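Local atomic coordinates of beta-lactamase domain protein (Burkholderia ambifaria, PDB entry 5I0P), a protein that is probably a zinc-dependent hydrolase of the metallo-beta-lactamase superfamily, holding two zinc ions at its metal site. Residues Phe157-Leu162 and Val244-Pro249; Leu351-Glu354 and Val360-Tyr363. All coordinates share one frame; numbering follows the deposited sequence.

Interaction 1. Residues Phe157-Leu162 and Val244-Pro249; sequences FARHGL and VFDLEP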
ATOM      1  N   PHE A 157      20.046  -6.684  11.757  1.00 66.03           N
ATOM      2  CA  PHE A 157      19.491  -5.940  12.882  1.00 62.58           C
ATOM      3  C   PHE A 157      20.527  -5.752  13.988  1.00 72.18           C
ATOM      4  O   PHE A 157      20.521  -4.727  14.679  1.00 76.22           O
ATOM      5  CB  PHE A 157      18.239  -6.634  13.409  1.00 51.51           C
ATOM      6  N   ALA A 158      21.425  -6.719  14.171  1.00 70.57           N
ATOM      7  CA  ALA A 158      22.500  -6.525  15.135  1.00 72.93           C
ATOM      8  C   ALA A 158      23.400  -5.369  14.725  1.00 68.25           C
ATOM      9  O   ALA A 158      23.774  -4.536  15.560  1.00 64.24           O
ATOM     10  CB  ALA A 158      23.326  -7.803  15.275  1.00 73.44           C
ATOM     11  N   ARG A 159      23.742  -5.282  13.437  1.00 63.95           N
ATOM     12  CA  ARG A 159      24.642  -4.216  13.026  1.00 67.76           C
ATOM     13  C   ARG A 159      23.979  -2.848  13.117  1.00 68.38           C
ATOM     14  O   ARG A 159      24.673  -1.834  12.962  1.00 72.92           O
ATOM     15  CB  ARG A 159      25.222  -4.483  11.628  1.00 69.05           C
ATOM     16  CG  ARG A 159      24.303  -4.339  10.440  1.00 69.68           C
ATOM     17  CD  ARG A 159      25.078  -4.512   9.113  1.00 74.08           C
ATOM     18  NE  ARG A 159      25.662  -5.848   8.957  1.00 80.03           N
ATOM     19  CZ  ARG A 159      25.072  -6.874   8.333  1.00 82.19           C
ATOM     20  NH1 ARG A 159      23.867  -6.744   7.784  1.00 76.61           N
ATOM     21  NH2 ARG A 159      25.695  -8.044   8.263  1.00 83.42           N
ATOM     22  N   HIS A 160      22.673  -2.794  13.403  1.00 60.55           N
ATOM     23  CA  HIS A 160      21.980  -1.535  13.636  1.00 53.44           C
ATOM     24  C   HIS A 160      21.481  -1.338  15.068  1.00 52.92           C
ATOM     25  O   HIS A 160      20.577  -0.519  15.281  1.00 55.92           O
ATOM     26  CB  HIS A 160      20.812  -1.402  12.675  1.00 48.33           C
ATOM     27  CG  HIS A 160      21.232  -1.088  11.288  1.00 47.42           C
ATOM     28  ND1 HIS A 160      21.222  -2.020  10.274  1.00 49.87           N
ATOM     29  CD2 HIS A 160      21.685   0.060  10.742  1.00 47.72           C
ATOM     30  CE1 HIS A 160      21.652  -1.454   9.162  1.00 48.50           C
ATOM     31  NE2 HIS A 160      21.940  -0.191   9.421  1.00 46.63           N
ATOM     32  N   GLY A 161      22.054  -2.031  16.058  1.00 54.45           N
ATOM     33  CA  GLY A 161      21.823  -1.696  17.456  1.00 55.45           C
ATOM     34  C   GLY A 161      21.010  -2.689  18.273  1.00 66.35           C
ATOM     35  O   GLY A 161      20.835  -2.453  19.474  1.00 59.60           O
ATOM     36  N   LEU A 162      20.430  -3.733  17.664  1.00 76.02           N
ATOM     37  CA  LEU A 162      19.635  -4.748  18.392  1.00 75.14           C
ATOM     38  C   LEU A 162      20.516  -5.709  19.204  1.00 74.47           C
ATOM     39  O   LEU A 162      21.203  -5.315  20.151  1.00 77.15           O
ATOM     40  CB  LEU A 162      18.746  -5.555  17.425  1.00 67.01           C
ATOM     41  N   VAL A 244      13.663   0.411   5.615  1.00 43.36           N
ATOM     42  CA  VAL A 244      14.880  -0.147   5.060  1.00 39.93           C
ATOM     43  C   VAL A 244      15.010  -1.571   5.588  1.00 39.60           C
ATOM     44  O   VAL A 244      14.705  -1.837   6.759  1.00 37.67           O
ATOM     45  CB  VAL A 244      16.109   0.707   5.422  1.00 30.28           C
ATOM     46  CG1 VAL A 244      17.360   0.027   4.923  1.00 25.51           C
ATOM     47  CG2 VAL A 244      15.985   2.105   4.818  1.00 23.88           C
ATOM     48  N   PHE A 245      15.359  -2.497   4.702  1.00 33.03           N
ATOM     49  CA  PHE A 245      15.506  -3.904   5.023  1.00 30.80           C
ATOM     50  C   PHE A 245      16.899  -4.377   4.658  1.00 31.57           C
ATOM     51  O   PHE A 245      17.668  -3.682   3.977  1.00 33.71           O
ATOM     52  CB  PHE A 245      14.461  -4.744   4.279  1.00 35.93           C
ATOM     53  CG  PHE A 245      13.051  -4.269   4.465  1.00 35.95           C
ATOM     54  CD1 PHE A 245      12.325  -4.621   5.588  1.00 42.84           C
ATOM     55  CD2 PHE A 245      12.457  -3.431   3.528  1.00 40.55           C
ATOM     56  CE1 PHE A 245      11.022  -4.179   5.752  1.00 40.03           C
ATOM     57  CE2 PHE A 245      11.141  -2.975   3.684  1.00 35.66           C
ATOM     58  CZ  PHE A 245      10.434  -3.345   4.801  1.00 39.87           C
ATOM     59  N   ASP A 246      17.192  -5.611   5.071  1.00 36.66           N
ATOM     60  CA  ASP A 246      18.507  -6.187   4.825  1.00 40.28           C
ATOM     61  C   ASP A 246      18.803  -6.342   3.335  1.00 39.34           C
ATOM     62  O   ASP A 246      19.974  -6.317   2.942  1.00 40.63           O
ATOM     63  CB  ASP A 246      18.614  -7.531   5.536  1.00 50.94           C
ATOM     64  CG  ASP A 246      19.995  -8.135   5.416  1.00 71.31           C
ATOM     65  OD1 ASP A 246      20.086  -9.384   5.375  1.00 81.64           O
ATOM     66  OD2 ASP A 246      20.988  -7.363   5.355  1.00 76.09           O
ATOM     67  N   LEU A 247      17.762  -6.433   2.502  1.00 37.74           N
ATOM     68  CA  LEU A 247      17.927  -6.780   1.091  1.00 38.95           C
ATOM     69  C   LEU A 247      18.522  -5.634   0.306  1.00 32.88           C
ATOM     70  O   LEU A 247      19.253  -5.850  -0.670  1.00 34.24           O
ATOM     71  CB  LEU A 247      16.576  -7.154   0.481  1.00 39.61           C
ATOM     72  CG  LEU A 247      16.649  -7.628  -0.954  1.00 36.48           C
ATOM     73  CD1 LEU A 247      17.416  -8.915  -0.955  1.00 37.69           C
ATOM     74  CD2 LEU A 247      15.273  -7.809  -1.537  1.00 44.91           C
ATOM     75  N   GLU A 248      18.209  -4.421   0.713  1.00 30.55           N
ATOM     76  CA  GLU A 248      18.689  -3.212   0.055  1.00 35.47           C
ATOM     77  C   GLU A 248      19.065  -2.227   1.163  1.00 37.32           C
ATOM     78  O   GLU A 248      18.383  -1.228   1.407  1.00 38.77           O
ATOM     79  CB  GLU A 248      17.611  -2.686  -0.885  1.00 29.23           C
ATOM     80  CG  GLU A 248      18.013  -1.595  -1.800  1.00 29.68           C
ATOM     81  CD  GLU A 248      16.794  -0.915  -2.316  1.00 33.76           C
ATOM     82  OE1 GLU A 248      15.736  -1.579  -2.302  1.00 33.08           O
ATOM     83  OE2 GLU A 248      16.868   0.269  -2.698  1.00 39.79           O
ATOM     84  N   PRO A 249      20.190  -2.474   1.836  1.00 34.70           N
ATOM     85  CA  PRO A 249      20.443  -1.805   3.130  1.00 31.62           C
ATOM     86  C   PRO A 249      20.827  -0.346   3.020  1.00 35.11           C
ATOM     87  O   PRO A 249      20.680   0.382   4.010  1.00 36.26           O
ATOM     88  CB  PRO A 249      21.591  -2.626   3.733  1.00 27.47           C
ATOM     89  CG  PRO A 249      22.295  -3.229   2.541  1.00 32.26           C
ATOM     90  CD  PRO A 249      21.219  -3.473   1.485  1.00 28.06           C
TER
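R159 lies in the Schellman motif that closes helix 153-158, and its guanidinium approaches D246 in the type I beta turn F245-E248. Their one point of contact is a long salt bridge, 3.8 Å from R159 NH1 to D246 OD2, so the attraction is best read as electrostatic. OD2 comes in at the edge of the guanidinium and in its plane, yet the pairing is one-sided: D246 OD1 is turned off and lies 5.2 Å from R159 NH1. The guanidinium and carboxylate planes are 34° apart, and the two side chains run roughly at right angles to each other. R159 leaves the backbone with CG tucked between N and the carbonyl carbon, runs straight through chi2, then bends about the CG-CD bond (chi3 63°), which swings NH1 to the acid. For its part D246 holds CG trans to its own nitrogen (chi1 -175°), which sends the carboxylate out on the arginine's side.

Both partners occupy the second position of a type I turn, R159 in A158-G161 and D246 in F245-E248. The helix end is held by two bonds to F157 O, from H160 N at 3.2 Å and from L162 N at 3.1 Å, arriving on opposite faces of the carbonyl. G161, with positive phi, is the C-prime residue, and G161 N returns to A158 O. Next along the chain from R159, H160 ND1 is hydrogen-bonded to H156 O, and H160 and V244 both pack on L339 of helix 333-347. The same helix takes hold of the 244-249 segment through N343 ND2, which bonds P249 O.

Interaction 2. Residues Leu351-Glu354 and Val360-Tyr363; sequences LVRE and VIRY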
ATOM      1  N   LEU A 351      24.339  13.448   7.278  1.00 33.00           N
ATOM      2  CA  LEU A 351      24.955  12.531   8.215  1.00 29.38           C
ATOM      3  C   LEU A 351      26.004  11.691   7.513  1.00 36.43           C
ATOM      4  O   LEU A 351      25.987  11.520   6.294  1.00 39.74           O
ATOM      5  CB  LEU A 351      23.941  11.635   8.931  1.00 25.86           C
ATOM      6  CG  LEU A 351      22.880  12.264   9.859  1.00 24.57           C
ATOM      7  CD1 LEU A 351      21.862  11.159  10.364  1.00 24.00           C
ATOM      8  CD2 LEU A 351      23.508  12.991  11.015  1.00 25.81           C
ATOM      9  N   VAL A 352      26.938  11.197   8.327  1.00 30.71           N
ATOM     10  CA  VAL A 352      28.000  10.279   7.952  1.00 27.31           C
ATOM     11  C   VAL A 352      27.799   9.011   8.761  1.00 35.73           C
ATOM     12  O   VAL A 352      27.239   9.056   9.859  1.00 43.52           O
ATOM     13  CB  VAL A 352      29.377  10.914   8.226  1.00 33.83           C
ATOM     14  CG1 VAL A 352      30.469   9.866   8.253  1.00 41.66           C
ATOM     15  CG2 VAL A 352      29.685  12.009   7.187  1.00 34.53           C
ATOM     16  N   ARG A 353      28.174   7.872   8.193  1.00 32.53           N
ATOM     17  CA  ARG A 353      28.052   6.581   8.865  1.00 36.74           C
ATOM     18  C   ARG A 353      29.416   6.074   9.287  1.00 34.88           C
ATOM     19  O   ARG A 353      30.430   6.426   8.690  1.00 33.74           O
ATOM     20  CB  ARG A 353      27.467   5.509   7.959  1.00 34.83           C
ATOM     21  CG  ARG A 353      26.118   5.678   7.524  1.00 39.34           C
ATOM     22  CD  ARG A 353      25.980   4.653   6.434  1.00 52.86           C
ATOM     23  NE  ARG A 353      25.161   3.515   6.787  1.00 52.23           N
ATOM     24  CZ  ARG A 353      25.319   2.312   6.261  1.00 52.83           C
ATOM     25  NH1 ARG A 353      26.287   2.092   5.372  1.00 44.75           N
ATOM     26  NH2 ARG A 353      24.508   1.332   6.650  1.00 57.60           N
ATOM     27  N   GLU A 354      29.428   5.174  10.262  1.00 32.86           N
ATOM     28  CA  GLU A 354      30.685   4.569  10.679  1.00 38.39           C
ATOM     29  C   GLU A 354      30.402   3.204  11.289  1.00 46.07           C
ATOM     30  O   GLU A 354      29.503   3.069  12.131  1.00 49.76           O
ATOM     31  CB  GLU A 354      31.426   5.466  11.676  1.00 48.74           C
ATOM     32  CG  GLU A 354      32.963   5.360  11.610  1.00 60.91           C
ATOM     33  CD  GLU A 354      33.600   6.157  10.463  1.00 63.81           C
ATOM     34  OE1 GLU A 354      34.565   5.637   9.867  1.00 68.51           O
ATOM     35  OE2 GLU A 354      33.154   7.294  10.163  1.00 63.92           O
ATOM     36  N   VAL A 360      28.568  -2.056  15.062  1.00 46.77           N
ATOM     37  CA  VAL A 360      27.327  -1.301  14.967  1.00 40.46           C
ATOM     38  C   VAL A 360      27.567  -0.113  14.057  1.00 42.96           C
ATOM     39  O   VAL A 360      28.620   0.534  14.135  1.00 44.87           O
ATOM     40  CB  VAL A 360      26.851  -0.847  16.360  1.00 42.08           C
ATOM     41  CG1 VAL A 360      25.539  -0.081  16.258  1.00 44.87           C
ATOM     42  CG2 VAL A 360      26.691  -2.047  17.248  1.00 47.73           C
ATOM     43  N   ILE A 361      26.612   0.137  13.144  1.00 43.47           N
ATOM     44  CA  ILE A 361      26.657   1.286  12.250  1.00 40.29           C
ATOM     45  C   ILE A 361      26.013   2.452  12.967  1.00 38.47           C
ATOM     46  O   ILE A 361      24.902   2.325  13.485  1.00 38.61           O
ATOM     47  CB  ILE A 361      25.943   0.986  10.925  1.00 37.92           C
ATOM     48  CG1 ILE A 361      26.693  -0.087  10.153  1.00 38.14           C
ATOM     49  CG2 ILE A 361      25.791   2.246  10.087  1.00 35.72           C
ATOM     50  CD1 ILE A 361      25.940  -0.603   8.975  1.00 32.84           C
ATOM     51  N   ARG A 362      26.707   3.581  13.012  1.00 40.15           N
ATOM     52  CA  ARG A 362      26.182   4.757  13.680  1.00 37.92           C
ATOM     53  C   ARG A 362      26.282   5.954  12.744  1.00 41.13           C
ATOM     54  O   ARG A 362      27.139   6.016  11.855  1.00 35.06           O
ATOM     55  CB  ARG A 362      26.916   5.029  15.003  1.00 32.80           C
ATOM     56  CG  ARG A 362      26.726   3.939  16.050  1.00 33.33           C
ATOM     57  CD  ARG A 362      27.396   4.275  17.404  1.00 38.74           C
ATOM     58  NE  ARG A 362      27.185   3.197  18.360  1.00 37.97           N
ATOM     59  CZ  ARG A 362      27.928   2.092  18.425  1.00 39.78           C
ATOM     60  NH1 ARG A 362      28.954   1.902  17.611  1.00 44.18           N
ATOM     61  NH2 ARG A 362      27.630   1.154  19.301  1.00 45.99           N
ATOM     62  N   TYR A 363      25.396   6.913  12.982  1.00 42.07           N
ATOM     63  CA  TYR A 363      25.206   8.072  12.131  1.00 31.12           C
ATOM     64  C   TYR A 363      25.474   9.304  12.967  1.00 33.45           C
ATOM     65  O   TYR A 363      24.971   9.414  14.095  1.00 36.16           O
ATOM     66  CB  TYR A 363      23.774   8.105  11.568  1.00 29.45           C
ATOM     67  CG  TYR A 363      23.408   6.936  10.651  1.00 26.18           C
ATOM     68  CD1 TYR A 363      23.267   7.127   9.268  1.00 29.57           C
ATOM     69  CD2 TYR A 363      23.214   5.646  11.158  1.00 24.91           C
ATOM     70  CE1 TYR A 363      22.923   6.050   8.399  1.00 25.85           C
ATOM     71  CE2 TYR A 363      22.890   4.553  10.309  1.00 26.52           C
ATOM     72  CZ  TYR A 363      22.739   4.778   8.926  1.00 31.52           C
ATOM     73  OH  TYR A 363      22.390   3.762   8.078  1.00 42.01           O
TER
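R353 and Y363 form a non-hydrogen-bonded pair in the antiparallel hairpin of strands 352-355 and 361-364, with both side chains on the same face of the two-stranded sheet and running side by side in one direction. The hairpin follows helix 333-347, and the C-terminal family belongs to the helix-turn-helix clan, which is consistent with the wing of a winged-helix fold. The aliphatic part of the arginine lies over one face of the tyrosine ring: R353 CG stands 3.8 Å from the ring centroid of Y363, a CH-pi contact. Farther out, the chain turns at chi3 (108°) and R353 NE donates to Y363 OH at 3.1 Å, the oxygen tilted slightly from the guanidinium plane. With their planes 56° apart, guanidinium and ring are not stacked. CH-pi contact and hydrogen bond together restrict the rotation of the two side chains against each other, and the arginine's charge also has a cation-pi partner in W346.

Just ahead of strand 352-355, L351 CD1 touches Y363 CB at 3.8 Å, the leucine crossing the tyrosine at about a right angle, while L342 of helix 333-347 packs against both. E354 and R362 make the neighbouring hydrogen-bonded pair, with E354 N to R362 O at 2.9 Å and R362 N to E354 O at 3.0 Å. Their side chains lie on the other face, where R362 NH2 is salt-bridged to D358 OD1 in the connecting loop. I361 closes over the arginine, CG2 above one face of the guanidinium and I361 CD1 3.3 Å from R353 NH2.

Interactions 1 and 2 touch although their centres are about 12 Å apart. The join is mainly through backbone: R159 O lies 2.8 Å from I361 N, a probable hydrogen bond that joins the turn after helix 153-158 to the edge of strand 361-364 that faces away from strand 352-355. Packing adds to it, with H160 NE2 4.0 Å from I361 CD1 and V360 CG1 4.0 Å from G161 N. I361 thus meets R353 within interaction 2 and H160 of interaction 1. Helix 333-347 is common ground, since L339, which also meets residues of interaction 1, packs on Y363 of interaction 2. Both contacts lie away from the zinc site, on the same side of the chain's centre.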